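Local coordinates for cytosolic protein (Streptococcus thermophilus, PDB 2QZI) that is of unknown function, a small cytosolic protein of the DUF1827 family whose two helices accompany an antiparallel beta-sheet, at residues I67-F70 with F71-R74. Sequence-based numbering, arbitrary orientation. Where two conformers were deposited one is given.
Sequences IREF and FLKR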
ATOM      1  N   ILE A  67      -4.038  -2.284   8.358  1.00 70.73           N
ATOM      2  CA  ILE A  67      -2.988  -1.919   7.397  1.00 69.43           C
ATOM      3  C   ILE A  67      -3.205  -0.507   6.891  1.00 69.91           C
ATOM      4  O   ILE A  67      -2.255   0.291   6.753  1.00 68.45           O
ATOM      5  CB  ILE A  67      -2.898  -2.920   6.218  1.00 70.38           C
ATOM      6  CG1 ILE A  67      -2.267  -4.287   6.727  1.00 70.09           C
ATOM      7  CG2 ILE A  67      -2.005  -2.357   5.102  1.00 64.19           C
ATOM      8  CD1 ILE A  67      -2.588  -5.410   5.767  1.00 69.48           C
ATOM      9  N   ARG A  68      -4.467  -0.221   6.649  1.00 69.39           N
ATOM     10  CA  ARG A  68      -4.839   1.084   6.121  0.50 70.98           C
ATOM     11  C   ARG A  68      -4.551   2.147   7.167  1.00 71.15           C
ATOM     12  O   ARG A  68      -4.015   3.205   6.811  1.00 71.55           O
ATOM     13  CB  ARG A  68      -6.314   1.143   5.695  0.50 69.94           C
ATOM     14  CG  ARG A  68      -6.667   2.473   5.015  0.50 72.82           C
ATOM     15  CD  ARG A  68      -8.193   2.769   4.988  0.50 71.54           C
ATOM     16  NE  ARG A  68      -8.812   2.453   3.710  0.50 76.74           N
ATOM     17  CZ  ARG A  68      -9.769   1.533   3.504  0.50 75.72           C
ATOM     18  NH1 ARG A  68     -10.247   1.368   2.275  0.50 61.61           N
ATOM     19  NH2 ARG A  68     -10.228   0.766   4.512  0.50 75.36           N
ATOM     20  N   GLU A  69      -4.894   1.877   8.439  1.00 71.08           N
ATOM     21  CA  GLU A  69      -4.740   2.903   9.444  1.00 73.39           C
ATOM     22  C   GLU A  69      -3.248   3.101   9.812  1.00 73.63           C
ATOM     23  O   GLU A  69      -2.869   4.207  10.229  1.00 75.22           O
ATOM     24  CB  GLU A  69      -5.610   2.623  10.678  1.00 75.27           C
ATOM     25  CG  GLU A  69      -7.143   2.912  10.471  1.00 81.76           C
ATOM     26  CD  GLU A  69      -7.488   4.374   9.988  1.00 90.25           C
ATOM     27  OE1 GLU A  69      -8.293   4.528   9.006  1.00 91.03           O
ATOM     28  OE2 GLU A  69      -6.943   5.351  10.582  1.00 91.18           O
ATOM     29  N   PHE A  70      -2.423   2.055   9.658  1.00 71.46           N
ATOM     30  CA  PHE A  70      -0.969   2.159   9.801  1.00 70.80           C
ATOM     31  C   PHE A  70      -0.369   3.125   8.775  1.00 71.80           C
ATOM     32  O   PHE A  70       0.410   3.995   9.120  1.00 72.97           O
ATOM     33  CB  PHE A  70      -0.302   0.785   9.644  1.00 69.94           C
ATOM     34  CG  PHE A  70       1.238   0.823   9.779  1.00 70.01           C
ATOM     35  CD1 PHE A  70       1.850   0.735  11.029  1.00 68.32           C
ATOM     36  CD2 PHE A  70       2.041   0.956   8.647  1.00 70.48           C
ATOM     37  CE1 PHE A  70       3.282   0.769  11.136  1.00 69.59           C
ATOM     38  CE2 PHE A  70       3.442   1.042   8.726  1.00 74.36           C
ATOM     39  CZ  PHE A  70       4.077   0.927   9.989  1.00 71.85           C
ATOM     40  N   PHE A  71      -0.754   3.000   7.510  1.00 73.15           N
ATOM     41  CA  PHE A  71      -0.223   3.898   6.453  1.00 71.94           C
ATOM     42  C   PHE A  71      -0.698   5.320   6.628  1.00 71.38           C
ATOM     43  O   PHE A  71       0.087   6.260   6.514  1.00 70.22           O
ATOM     44  CB  PHE A  71      -0.402   3.314   5.041  1.00 71.76           C
ATOM     45  CG  PHE A  71       0.576   2.217   4.772  1.00 70.63           C
ATOM     46  CD1 PHE A  71       1.858   2.494   4.263  1.00 68.86           C
ATOM     47  CD2 PHE A  71       0.261   0.911   5.120  1.00 69.94           C
ATOM     48  CE1 PHE A  71       2.822   1.430   4.125  1.00 73.74           C
ATOM     49  CE2 PHE A  71       1.222  -0.137   4.999  1.00 72.81           C
ATOM     50  CZ  PHE A  71       2.491   0.126   4.489  1.00 73.41           C
ATOM     51  N   LEU A  72      -1.956   5.460   7.005  1.00 72.83           N
ATOM     52  CA  LEU A  72      -2.562   6.775   7.182  1.00 74.10           C
ATOM     53  C   LEU A  72      -1.918   7.489   8.347  1.00 75.37           C
ATOM     54  O   LEU A  72      -1.775   8.695   8.359  1.00 77.97           O
ATOM     55  CB  LEU A  72      -4.081   6.650   7.398  1.00 72.34           C
ATOM     56  CG  LEU A  72      -4.859   6.479   6.096  1.00 73.00           C
ATOM     57  CD1 LEU A  72      -6.324   6.169   6.385  1.00 67.03           C
ATOM     58  CD2 LEU A  72      -4.725   7.753   5.147  1.00 66.42           C
ATOM     59  N   LYS A  73      -1.539   6.746   9.349  1.00 77.09           N
ATOM     60  CA  LYS A  73      -0.979   7.350  10.526  1.00 78.83           C
ATOM     61  C   LYS A  73       0.494   7.655  10.319  1.00 79.86           C
ATOM     62  O   LYS A  73       0.995   8.655  10.834  1.00 81.21           O
ATOM     63  CB  LYS A  73      -1.180   6.424  11.741  1.00 78.01           C
ATOM     64  CG  LYS A  73      -0.768   7.018  13.060  1.00 79.58           C
ATOM     65  CD  LYS A  73      -0.831   5.952  14.145  1.00 83.46           C
ATOM     66  CE  LYS A  73      -0.424   6.504  15.524  1.00 88.40           C
ATOM     67  NZ  LYS A  73      -1.151   7.769  15.851  1.00 89.20           N
ATOM     68  N   ARG A  74       1.192   6.797   9.583  1.00 81.11           N
ATOM     69  CA  ARG A  74       2.654   6.808   9.591  1.00 82.56           C
ATOM     70  C   ARG A  74       3.316   7.293   8.272  1.00 83.33           C
ATOM     71  O   ARG A  74       4.434   7.837   8.296  1.00 83.75           O
ATOM     72  CB  ARG A  74       3.205   5.433  10.007  1.00 82.15           C
ATOM     73  CG  ARG A  74       2.724   4.956  11.355  1.00 84.13           C
ATOM     74  CD  ARG A  74       3.703   5.433  12.410  1.00 88.88           C
ATOM     75  NE  ARG A  74       3.093   5.739  13.705  1.00 92.50           N
ATOM     76  CZ  ARG A  74       3.527   5.250  14.872  1.00 95.88           C
ATOM     77  NH1 ARG A  74       4.586   4.421  14.917  1.00 96.80           N
ATOM     78  NH2 ARG A  74       2.915   5.595  16.007  1.00 94.90           N
TER
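Phe70 turns the edge of its ring toward the face of Phe71 in a T-shaped pair, with centroids 5.4 Å apart and planes at 75°. Phe70 CD2 stands over that face near its rim, 3.9 Å from Phe71 CE2. One face of the Phe70 ring carries Arg74 CG, likewise displaced toward the rim; Phe71 CD2 lies in plane at its edge. At the edge of Phe71, in the plane of its ring, sits Ile67 O, 3.1 Å from Phe71 CD2. With Phe70 CG anti to the backbone N (chi1 180°) and Phe71 CG anti to the carbonyl carbon, beside N (chi1 -75°), the adjacent rings come edge to face.

One turn apart, Ile67 and Phe71 run side by side, CG2 of Ile67 resting 3.9 Å from Phe71 CE2. On the next flank, Leu72 CD1 packs against the CG and CD methylenes of Arg68 and is approached obliquely by Glu69 OE1. In the conformer described, the guanidinium of Arg68 reaches Glu65 in a salt bridge. Beneath these side chains run the i to i+4 bonds of the closing turns of helix 61-74: Phe71 N to Ile67 O and Leu72 N to Arg68 O are fairly straight, while the last two, Lys73 N to Glu69 O and Arg74 N to Phe70 O (2.9 Å), are more bent. Phe70 O also accepts a weak i to i+3 bond from Lys73 N.

Phe71 and Ile67 face the antiparallel sheet, Phe71 meeting Tyr32, Phe41 and Leu50. Ile67 O thus accepts the N-H of Phe71 and also lies in plane at the edge of its ring, where the slightly positive C-H rim could give a weak electrostatic attraction.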